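Local coordinates for DUF1805 domain-containing protein (Thermoplasma acidophilum, PDB 1QW2), which is of unknown function but belongs to the DUF1805 family and packs through its beta-sheets into a four-chain assembly in the crystal, at the interface of chains A and B and the interface of chains A and C. Coordinates in Å, arbitrary orientation; residue numbers count along the deposited sequence, not the author numbering. Chains: chain A/B/C, conserved hypothetical protein TA1206.

Contact 1: the interface of chains A and B. Residues chain A 7-11; chain B 7-11.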
loop_
_atom_site.group_PDB
_atom_site.type_symbol
_atom_site.label_atom_id
_atom_site.label_comp_id
_atom_site.label_asym_id
_atom_site.label_seq_id
_atom_site.Cartn_x
_atom_site.Cartn_y
_atom_site.Cartn_z
ATOM N N MET A 7 5.476 9.045 0.671
ATOM C CA MET A 7 5.192 8.205 1.827
ATOM C C MET A 7 3.726 7.818 1.840
ATOM O O MET A 7 2.857 8.622 1.503
ATOM C CB MET A 7 5.533 8.928 3.141
ATOM C CG MET A 7 4.515 9.978 3.614
ATOM S SD MET A 7 2.934 9.322 4.255
ATOM C CE MET A 7 3.469 8.613 5.815
HETATM N N MSE A 8 3.458 6.580 2.235
HETATM C CA MSE A 8 2.097 6.077 2.324
HETATM C C MSE A 8 1.966 5.169 3.532
HETATM O O MSE A 8 2.887 4.423 3.865
HETATM C CB MSE A 8 1.722 5.284 1.074
HETATM C CG MSE A 8 1.551 6.115 -0.169
HETATM SE SE MSE A 8 0.958 5.004 -1.621
HETATM C CE MSE A 8 -0.090 3.781 -0.636
ATOM N N GLN A 9 0.812 5.236 4.179
ATOM C CA GLN A 9 0.520 4.412 5.339
ATOM C C GLN A 9 -0.835 3.772 5.117
ATOM O O GLN A 9 -1.785 4.440 4.707
ATOM C CB GLN A 9 0.483 5.258 6.614
ATOM C CG GLN A 9 1.834 5.766 7.075
ATOM C CD GLN A 9 1.737 6.546 8.370
ATOM O OE1 GLN A 9 1.053 7.566 8.443
ATOM N NE2 GLN A 9 2.420 6.064 9.404
ATOM N N ILE A 10 -0.922 2.476 5.383
ATOM C CA ILE A 10 -2.165 1.740 5.221
ATOM C C ILE A 10 -2.347 0.929 6.490
ATOM O O ILE A 10 -1.562 0.026 6.773
ATOM C CB ILE A 10 -2.089 0.786 4.021
ATOM C CG1 ILE A 10 -1.607 1.550 2.789
ATOM C CG2 ILE A 10 -3.457 0.166 3.762
ATOM C CD1 ILE A 10 -1.205 0.654 1.641
ATOM N N ASP A 11 -3.374 1.253 7.262
ATOM C CA ASP A 11 -3.611 0.543 8.507
ATOM C C ASP A 11 -5.010 -0.022 8.597
ATOM O O ASP A 11 -5.975 0.598 8.154
ATOM C CB ASP A 11 -3.380 1.479 9.694
ATOM C CG ASP A 11 -1.952 1.973 9.786
ATOM O OD1 ASP A 11 -1.730 3.007 10.449
ATOM O OD2 ASP A 11 -1.048 1.331 9.208
ATOM N N MET B 7 -0.547 -2.956 10.159
ATOM C CA MET B 7 0.068 -1.707 9.731
ATOM C C MET B 7 1.013 -1.963 8.573
ATOM O O MET B 7 1.714 -2.974 8.542
ATOM C CB MET B 7 0.847 -1.045 10.880
ATOM C CG MET B 7 2.224 -1.652 11.195
ATOM S SD MET B 7 3.537 -1.326 9.967
ATOM C CE MET B 7 3.842 0.419 10.251
HETATM N N MSE B 8 1.028 -1.038 7.623
HETATM C CA MSE B 8 1.904 -1.135 6.467
HETATM C C MSE B 8 2.415 0.244 6.096
HETATM O O MSE B 8 1.693 1.235 6.200
HETATM C CB MSE B 8 1.162 -1.719 5.266
HETATM C CG MSE B 8 0.824 -3.181 5.388
HETATM SE SE MSE B 8 0.015 -3.803 3.759
HETATM C CE MSE B 8 0.956 -2.711 2.538
ATOM N N GLN B 9 3.665 0.295 5.659
ATOM C CA GLN B 9 4.294 1.535 5.240
ATOM C C GLN B 9 4.933 1.290 3.888
ATOM O O GLN B 9 5.603 0.278 3.684
ATOM C CB GLN B 9 5.367 1.969 6.240
ATOM C CG GLN B 9 4.829 2.466 7.567
ATOM C CD GLN B 9 5.935 2.933 8.490
ATOM O OE1 GLN B 9 6.820 2.161 8.858
ATOM N NE2 GLN B 9 5.894 4.207 8.866
ATOM N N ILE B 10 4.719 2.216 2.963
ATOM C CA ILE B 10 5.281 2.109 1.625
ATOM C C ILE B 10 5.899 3.460 1.316
ATOM O O ILE B 10 5.193 4.460 1.206
ATOM C CB ILE B 10 4.188 1.807 0.591
ATOM C CG1 ILE B 10 3.357 0.612 1.057
ATOM C CG2 ILE B 10 4.821 1.518 -0.765
ATOM C CD1 ILE B 10 2.078 0.423 0.277
ATOM N N ASP B 11 7.217 3.495 1.182
ATOM C CA ASP B 11 7.894 4.749 0.907
ATOM C C ASP B 11 8.778 4.676 -0.318
ATOM O O ASP B 11 9.423 3.662 -0.576
ATOM C CB ASP B 11 8.750 5.156 2.107
ATOM C CG ASP B 11 7.931 5.414 3.354
ATOM O OD1 ASP B 11 8.513 5.373 4.457
ATOM O OD2 ASP B 11 6.712 5.667 3.239
HETATM O O HOH W 1 5.095 5.741 5.470
HETATM O O HOH W 2 1.488 2.391 8.995
#

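Contact 2: the interface of chains A and C. Residues chain A 8, 10, 23, 25, 32, 34; chain C 8, 10, 23, 25, 32, 34.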
loop_
_atom_site.group_PDB
_atom_site.type_symbol
_atom_site.label_atom_id
_atom_site.label_comp_id
_atom_site.label_asym_id
_atom_site.label_seq_id
_atom_site.Cartn_x
_atom_site.Cartn_y
_atom_site.Cartn_z
HETATM N N MSE A 8 3.458 6.580 2.235
HETATM C CA MSE A 8 2.097 6.077 2.324
HETATM C C MSE A 8 1.966 5.169 3.532
HETATM O O MSE A 8 2.887 4.423 3.865
HETATM C CB MSE A 8 1.722 5.284 1.074
HETATM C CG MSE A 8 1.551 6.115 -0.169
HETATM SE SE MSE A 8 0.958 5.004 -1.621
HETATM C CE MSE A 8 -0.090 3.781 -0.636
ATOM N N ILE A 10 -0.922 2.476 5.383
ATOM C CA ILE A 10 -2.165 1.740 5.221
ATOM C C ILE A 10 -2.347 0.929 6.490
ATOM O O ILE A 10 -1.562 0.026 6.773
ATOM C CB ILE A 10 -2.089 0.786 4.021
ATOM C CG1 ILE A 10 -1.607 1.550 2.789
ATOM C CG2 ILE A 10 -3.457 0.166 3.762
ATOM C CD1 ILE A 10 -1.205 0.654 1.641
ATOM N N PHE A 23 -6.010 5.226 5.462
ATOM C CA PHE A 23 -4.989 5.475 4.461
ATOM C C PHE A 23 -4.499 6.909 4.555
ATOM O O PHE A 23 -5.284 7.827 4.778
ATOM C CB PHE A 23 -5.552 5.212 3.057
ATOM C CG PHE A 23 -4.605 5.565 1.941
ATOM C CD1 PHE A 23 -4.650 6.823 1.338
ATOM C CD2 PHE A 23 -3.668 4.640 1.494
ATOM C CE1 PHE A 23 -3.770 7.148 0.301
ATOM C CE2 PHE A 23 -2.790 4.956 0.464
ATOM C CZ PHE A 23 -2.841 6.214 -0.135
ATOM N N SER A 25 -1.382 9.417 2.594
ATOM C CA SER A 25 -0.338 9.507 1.593
ATOM C C SER A 25 -0.001 10.959 1.346
ATOM O O SER A 25 -0.830 11.842 1.575
ATOM C CB SER A 25 -0.829 8.878 0.286
ATOM O OG SER A 25 0.037 9.172 -0.795
ATOM N N LEU A 32 -3.142 13.420 1.955
ATOM C CA LEU A 32 -4.452 12.869 1.657
ATOM C C LEU A 32 -4.673 11.763 2.673
ATOM O O LEU A 32 -3.800 10.925 2.879
ATOM C CB LEU A 32 -4.485 12.280 0.243
ATOM C CG LEU A 32 -5.740 11.502 -0.184
ATOM C CD1 LEU A 32 -5.708 11.295 -1.690
ATOM C CD2 LEU A 32 -5.819 10.162 0.526
ATOM N N PHE A 34 -7.925 9.168 4.527
ATOM C CA PHE A 34 -9.309 8.755 4.643
ATOM C C PHE A 34 -9.429 7.506 5.498
ATOM O O PHE A 34 -8.439 6.821 5.769
ATOM C CB PHE A 34 -9.930 8.519 3.244
ATOM C CG PHE A 34 -9.359 7.338 2.487
ATOM C CD1 PHE A 34 -9.699 6.029 2.831
ATOM C CD2 PHE A 34 -8.525 7.540 1.394
ATOM C CE1 PHE A 34 -9.219 4.940 2.093
ATOM C CE2 PHE A 34 -8.039 6.456 0.648
ATOM C CZ PHE A 34 -8.388 5.158 0.999
HETATM N N MSE C 8 -6.705 -2.295 -3.166
HETATM C CA MSE C 8 -5.820 -1.164 -3.392
HETATM C C MSE C 8 -4.687 -1.578 -4.312
HETATM O O MSE C 8 -4.191 -2.702 -4.239
HETATM C CB MSE C 8 -5.223 -0.664 -2.078
HETATM C CG MSE C 8 -6.202 0.023 -1.166
HETATM SE SE MSE C 8 -5.286 0.708 0.380
HETATM C CE MSE C 8 -3.636 1.137 -0.433
ATOM N N ILE C 10 -0.952 -0.004 -5.921
ATOM C CA ILE C 10 0.066 1.030 -5.824
ATOM C C ILE C 10 1.135 0.670 -6.838
ATOM O O ILE C 10 1.807 -0.350 -6.703
ATOM C CB ILE C 10 0.692 1.058 -4.422
ATOM C CG1 ILE C 10 -0.413 1.116 -3.368
ATOM C CG2 ILE C 10 1.617 2.262 -4.290
ATOM C CD1 ILE C 10 0.073 0.839 -1.965
ATOM N N PHE C 23 -2.021 5.373 -7.766
ATOM C CA PHE C 23 -2.756 4.745 -6.682
ATOM C C PHE C 23 -4.220 4.597 -7.056
ATOM O O PHE C 23 -4.804 5.485 -7.672
ATOM C CB PHE C 23 -2.631 5.586 -5.404
ATOM C CG PHE C 23 -3.463 5.083 -4.256
ATOM C CD1 PHE C 23 -4.749 5.580 -4.034
ATOM C CD2 PHE C 23 -2.963 4.111 -3.397
ATOM C CE1 PHE C 23 -5.520 5.112 -2.966
ATOM C CE2 PHE C 23 -3.724 3.640 -2.333
ATOM C CZ PHE C 23 -5.006 4.142 -2.116
ATOM N N SER C 25 -7.872 2.795 -5.248
ATOM C CA SER C 25 -8.463 2.108 -4.118
ATOM C C SER C 25 -9.969 2.198 -4.207
ATOM O O SER C 25 -10.507 3.118 -4.827
ATOM C CB SER C 25 -7.998 2.770 -2.818
ATOM O OG SER C 25 -8.745 2.320 -1.704
ATOM N N LEU C 32 -11.229 5.546 -6.078
ATOM C CA LEU C 32 -10.393 6.721 -5.916
ATOM C C LEU C 32 -9.088 6.397 -6.620
ATOM O O LEU C 32 -8.518 5.330 -6.412
ATOM C CB LEU C 32 -10.120 6.993 -4.432
ATOM C CG LEU C 32 -9.114 8.099 -4.077
ATOM C CD1 LEU C 32 -9.236 8.426 -2.596
ATOM C CD2 LEU C 32 -7.694 7.671 -4.403
ATOM N N PHE C 34 -5.337 8.334 -8.331
ATOM C CA PHE C 34 -4.524 9.500 -8.611
ATOM C C PHE C 34 -3.147 9.091 -9.106
ATOM O O PHE C 34 -2.741 7.933 -8.976
ATOM C CB PHE C 34 -4.406 10.400 -7.357
ATOM C CG PHE C 34 -3.623 9.793 -6.211
ATOM C CD1 PHE C 34 -2.230 9.714 -6.253
ATOM C CD2 PHE C 34 -4.277 9.354 -5.066
ATOM C CE1 PHE C 34 -1.502 9.209 -5.169
ATOM C CE2 PHE C 34 -3.557 8.847 -3.975
ATOM C CZ PHE C 34 -2.171 8.776 -4.028
#

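Contact 3: the interface of chains A and C. Residues chain A 27, 32, 43, 45-48, 51; chain C 27, 32, 43, 45-48, 51, 61.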
loop_
_atom_site.group_PDB
_atom_site.type_symbol
_atom_site.label_atom_id
_atom_site.label_comp_id
_atom_site.label_asym_id
_atom_site.label_seq_id
_atom_site.Cartn_x
_atom_site.Cartn_y
_atom_site.Cartn_z
ATOM N N LEU A 27 0.389 14.011 -0.990
ATOM C CA LEU A 27 -0.344 14.287 -2.214
ATOM C C LEU A 27 0.146 15.637 -2.704
ATOM O O LEU A 27 0.859 15.720 -3.701
ATOM C CB LEU A 27 -1.858 14.318 -1.971
ATOM C CG LEU A 27 -2.675 14.490 -3.259
ATOM C CD1 LEU A 27 -2.488 13.261 -4.143
ATOM C CD2 LEU A 27 -4.149 14.684 -2.926
ATOM N N LEU A 32 -3.142 13.420 1.955
ATOM C CA LEU A 32 -4.452 12.869 1.657
ATOM C C LEU A 32 -4.673 11.763 2.673
ATOM O O LEU A 32 -3.800 10.925 2.879
ATOM C CB LEU A 32 -4.485 12.280 0.243
ATOM C CG LEU A 32 -5.740 11.502 -0.184
ATOM C CD1 LEU A 32 -5.708 11.295 -1.690
ATOM C CD2 LEU A 32 -5.819 10.162 0.526
HETATM N N MSE A 43 -13.204 11.438 4.717
HETATM C CA MSE A 43 -11.981 11.881 4.067
HETATM C C MSE A 43 -11.666 13.320 4.443
HETATM O O MSE A 43 -12.551 14.073 4.860
HETATM C CB MSE A 43 -12.108 11.740 2.543
HETATM C CG MSE A 43 -10.826 12.017 1.773
HETATM SE SE MSE A 43 -10.995 11.518 -0.103
HETATM C CE MSE A 43 -9.959 12.926 -0.877
ATOM N N GLY A 45 -9.988 17.279 3.747
ATOM C CA GLY A 45 -10.444 18.376 2.906
ATOM C C GLY A 45 -10.352 18.217 1.397
ATOM O O GLY A 45 -11.021 18.942 0.662
ATOM N N TYR A 46 -9.525 17.293 0.921
ATOM C CA TYR A 46 -9.406 17.086 -0.516
ATOM C C TYR A 46 -10.655 16.441 -1.122
ATOM O O TYR A 46 -10.808 16.411 -2.343
ATOM C CB TYR A 46 -8.177 16.233 -0.838
ATOM C CG TYR A 46 -6.865 16.993 -0.853
ATOM C CD1 TYR A 46 -6.657 18.054 -1.739
ATOM C CD2 TYR A 46 -5.814 16.614 -0.021
ATOM C CE1 TYR A 46 -5.423 18.716 -1.795
ATOM C CE2 TYR A 46 -4.581 17.267 -0.068
ATOM C CZ TYR A 46 -4.393 18.310 -0.955
ATOM O OH TYR A 46 -3.162 18.926 -1.026
ATOM N N LEU A 47 -11.556 15.947 -0.277
ATOM C CA LEU A 47 -12.776 15.323 -0.782
ATOM C C LEU A 47 -13.746 16.329 -1.377
ATOM O O LEU A 47 -14.024 17.373 -0.785
ATOM C CB LEU A 47 -13.498 14.552 0.326
ATOM C CG LEU A 47 -14.840 13.936 -0.093
ATOM C CD1 LEU A 47 -14.602 12.852 -1.131
ATOM C CD2 LEU A 47 -15.552 13.354 1.122
ATOM N N ASN A 48 -14.249 16.002 -2.565
ATOM C CA ASN A 48 -15.234 16.826 -3.257
ATOM C C ASN A 48 -16.592 16.225 -2.885
ATOM O O ASN A 48 -16.972 15.180 -3.411
ATOM C CB ASN A 48 -15.029 16.729 -4.769
ATOM C CG ASN A 48 -15.918 17.675 -5.538
ATOM O OD1 ASN A 48 -17.070 17.906 -5.161
ATOM N ND2 ASN A 48 -15.394 18.221 -6.633
ATOM N N THR A 51 -19.128 15.286 -5.565
ATOM C CA THR A 51 -18.927 14.006 -6.228
ATOM C C THR A 51 -19.531 12.884 -5.385
ATOM O O THR A 51 -20.190 11.985 -5.911
ATOM C CB THR A 51 -17.434 13.754 -6.461
ATOM O OG1 THR A 51 -16.908 14.833 -7.245
ATOM C CG2 THR A 51 -17.213 12.445 -7.204
ATOM N N LEU C 27 -13.411 3.173 -2.745
ATOM C CA LEU C 27 -13.703 4.251 -1.816
ATOM C C LEU C 27 -15.208 4.239 -1.616
ATOM O O LEU C 27 -15.696 3.859 -0.555
ATOM C CB LEU C 27 -13.241 5.608 -2.360
ATOM C CG LEU C 27 -13.425 6.756 -1.359
ATOM C CD1 LEU C 27 -12.511 6.532 -0.160
ATOM C CD2 LEU C 27 -13.109 8.090 -2.024
ATOM N N LEU C 32 -11.229 5.546 -6.078
ATOM C CA LEU C 32 -10.393 6.721 -5.916
ATOM C C LEU C 32 -9.088 6.397 -6.620
ATOM O O LEU C 32 -8.518 5.330 -6.412
ATOM C CB LEU C 32 -10.120 6.993 -4.432
ATOM C CG LEU C 32 -9.114 8.099 -4.077
ATOM C CD1 LEU C 32 -9.236 8.426 -2.596
ATOM C CD2 LEU C 32 -7.694 7.671 -4.403
HETATM N N MSE C 43 -5.881 13.747 -10.192
HETATM C CA MSE C 43 -6.783 12.882 -9.450
HETATM C C MSE C 43 -8.144 12.823 -10.125
HETATM O O MSE C 43 -8.505 13.713 -10.900
HETATM C CB MSE C 43 -6.924 13.376 -8.003
HETATM C CG MSE C 43 -7.713 12.449 -7.091
HETATM SE SE MSE C 43 -7.579 12.993 -5.225
HETATM C CE MSE C 43 -9.354 12.561 -4.664
ATOM N N GLY C 45 -12.476 12.365 -10.191
ATOM C CA GLY C 45 -13.539 13.272 -9.786
ATOM C C GLY C 45 -13.723 13.554 -8.304
ATOM O O GLY C 45 -14.355 14.546 -7.941
ATOM N N TYR C 46 -13.197 12.692 -7.439
ATOM C CA TYR C 46 -13.331 12.919 -6.006
ATOM C C TYR C 46 -12.487 14.098 -5.517
ATOM O O TYR C 46 -12.662 14.562 -4.389
ATOM C CB TYR C 46 -12.957 11.657 -5.225
ATOM C CG TYR C 46 -14.053 10.613 -5.147
ATOM C CD1 TYR C 46 -15.286 10.903 -4.556
ATOM C CD2 TYR C 46 -13.837 9.318 -5.617
ATOM C CE1 TYR C 46 -16.276 9.920 -4.430
ATOM C CE2 TYR C 46 -14.817 8.331 -5.497
ATOM C CZ TYR C 46 -16.026 8.636 -4.902
ATOM O OH TYR C 46 -16.976 7.649 -4.750
ATOM N N LEU C 47 -11.591 14.598 -6.363
ATOM C CA LEU C 47 -10.754 15.728 -5.968
ATOM C C LEU C 47 -11.532 17.030 -5.874
ATOM O O LEU C 47 -12.307 17.374 -6.768
ATOM C CB LEU C 47 -9.597 15.926 -6.951
ATOM C CG LEU C 47 -8.715 17.149 -6.664
ATOM C CD1 LEU C 47 -7.983 16.952 -5.348
ATOM C CD2 LEU C 47 -7.716 17.352 -7.797
ATOM N N ASN C 48 -11.321 17.742 -4.770
ATOM C CA ASN C 48 -11.944 19.040 -4.539
ATOM C C ASN C 48 -10.911 20.069 -5.005
ATOM O O ASN C 48 -9.930 20.321 -4.306
ATOM C CB ASN C 48 -12.220 19.231 -3.048
ATOM C CG ASN C 48 -13.002 20.490 -2.758
ATOM O OD1 ASN C 48 -12.805 21.519 -3.409
ATOM N ND2 ASN C 48 -13.888 20.421 -1.767
ATOM N N THR C 51 -9.838 22.939 -2.744
ATOM C CA THR C 51 -8.835 22.630 -1.736
ATOM C C THR C 51 -7.439 22.707 -2.351
ATOM O O THR C 51 -6.513 23.254 -1.749
ATOM C CB THR C 51 -9.083 21.238 -1.145
ATOM O OG1 THR C 51 -10.403 21.209 -0.589
ATOM C CG2 THR C 51 -8.075 20.926 -0.050
ATOM N N ARG C 61 -7.679 17.776 -12.316
ATOM C CA ARG C 61 -8.790 16.892 -12.012
ATOM C C ARG C 61 -9.334 16.335 -13.321
ATOM O O ARG C 61 -9.533 17.084 -14.278
ATOM C CB ARG C 61 -9.871 17.690 -11.274
ATOM C CG ARG C 61 -11.126 16.917 -10.907
ATOM C CD ARG C 61 -11.991 17.726 -9.943
ATOM N NE ARG C 61 -13.253 17.056 -9.651
ATOM C CZ ARG C 61 -14.382 17.260 -10.321
ATOM N NH1 ARG C 61 -14.414 18.132 -11.321
ATOM N NH2 ARG C 61 -15.473 16.572 -10.008
#

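Contact 1: the interface of chains A and B
Two copies of strand 3-15 meet edge to edge here and run antiparallel about a two-fold axis at A:Gln9 and B:Gln9. The main chain carries the first shell. A:Ile10 N donates to B:Met8 O at 3.0 Å, nearly straight at 171°, and the twin bond runs from B:Ile10 N to A:Met8 O. Each donor stands above the carbonyl plane. The other bond of the pair, from B:Met8 N to A:Ile10 O at 2.9 Å, is bent to 128° and weak, as is its twin.

On one side of the joined strands the tips are apolar. A:Ile10 and B:Ile10 cross obliquely, with CD1 of A:Ile10 3.6 Å from CD1 of B:Ile10. Selenomethionine A:Met8 lies alongside B:Ile10, its CE 4.1 Å from B:Ile10 CD1.

The other side is mixed: it holds the glutamine amides and the A:Asp11 carboxylate, with B:Met7 alongside. The A:Gln9 and B:Gln9 side chains run beside each other, their amide planes turned 38° apart. A:Asp11 OD2 comes 3.3 Å from B:Met7 CA. Water 2 lies 2.8 Å from A:Asp11 OD2 and also contacts B:Met8 O. This carbonyl therefore receives both a backbone N-H and a water contact. Water 1 does the same for the twin.

The site joins the edge strands of two chains into one continuous sheet. This may be a biological dimer contact, though the crystal alone does not prove it.

Contact 2: the interface of chains A and C
A:Phe23 leaves strand 18-25 with CG anti to the backbone N (chi1 175°). A:Phe23 CB lies 3.5 Å above the ring plane of A:Phe34, toward the rim, so the neighbouring ring supports its base. Farther out, A:Phe23 CD2 lies 3.9 Å from C:Phe23 CZ. The tip atoms CE2 and CZ overlap the rim of the C:Phe23 ring, with A:Phe23 CZ 3.6 Å from C:Phe23 CZ. The two rings stack with centroids 4.3 Å apart and planes inclined by 27°, so the overlap is offset and slightly splayed. At the ring edge, in plane, sit A:Met8 CE and A:Leu32 CD2 of the same chain, which flank the ring.

Next to the stack, A:Met8 and C:Ile10 reach toward each other tip to tip. A:Met8 CE meets C:Ile10 CD1 at 3.2 Å, tighter than usual, and the selenium is near CG2. The A:Ile10 and C:Ile10 CD1 methyls also meet head on, at 3.8 Å. On the opposite flank, A:Leu32 CD1 meets the C:Phe34 ring at CE2, 4.0 Å away. The A:Ser25 hydroxyl OG lies 3.9 Å from C:Phe34 CZ. The contacts between unlike residues recur with the chains exchanged.

The side chains come from strands 3-15, 18-25 and 32-36 of both chains. They form a largely apolar layer where one beta-sheet lies face to face on the other.

Contact 3: the interface of chains A and C
Hydrogen bonds cross this two-fold patch, where the turns after strand 41-43 meet in an antiparallel bridge at A:Leu47 and C:Leu47. A:Asn48 N donates to C:Tyr46 O at 2.8 Å. The A:Asn48 amide ND2 reaches C:Leu47 O at 3.2 Å, fairly straight at 161°, with the acceptor in the amide plane. The A:Thr51 hydroxyl OG1, on helix 49-54, donates to C:Gly45 O at 2.7 Å from above the carbonyl plane. The same bonds recur with the chains exchanged.

Apolar contacts fill in around them. A:Thr51 CG2 rests on the C:Tyr46 ring at CD1, 3.6 Å away, crossing obliquely. C:Leu27 CD2 sits 3.8 Å above the centre of the C:Tyr46 ring. Selenomethionines A:Met43 and C:Met43 meet tip to tip, CE to CE at 3.9 Å.

C:Arg61, probably charged, braces the C:Gly45 carbonyl. Its side chain crosses that of A:Asn48 at about a right angle, the flat groups 35° apart. C:Arg61 grips C:Gly45 O side-on with two nitrogens, NH2 at 3.1 Å and NE at 3.2 Å. C:Gly45 O thus accepts from both of these and from A:Thr51 OG1. An alanine here would remove the guanidinium and would probably loosen the carbonyl that receives A:Thr51. C:Arg61 NH2 lies in the C:Gly45 carbonyl plane, on a lone pair of the oxygen.

Contacts 1 and 2 are about 9 Å apart between the centres of their C-alpha atoms. They share A:Met8 and A:Ile10: strand 3-15 of chain A pairs with chain B through its backbone, while the A:Met8 and A:Ile10 side chains touch both chain B and chain C. By the same measure contacts 2 and 3 lie about 11 Å apart, sharing A:Leu32 and C:Leu32, and contacts 1 and 3 about 19 Å. In the A-C interface, contact 2 is the sheet face and contact 3 the turn region, with the hydrogen bonds. Sheet extension and face packing thus converge on chain A, consistent with the four-copy deposited assembly; the structure alone does not show that it is the biological one.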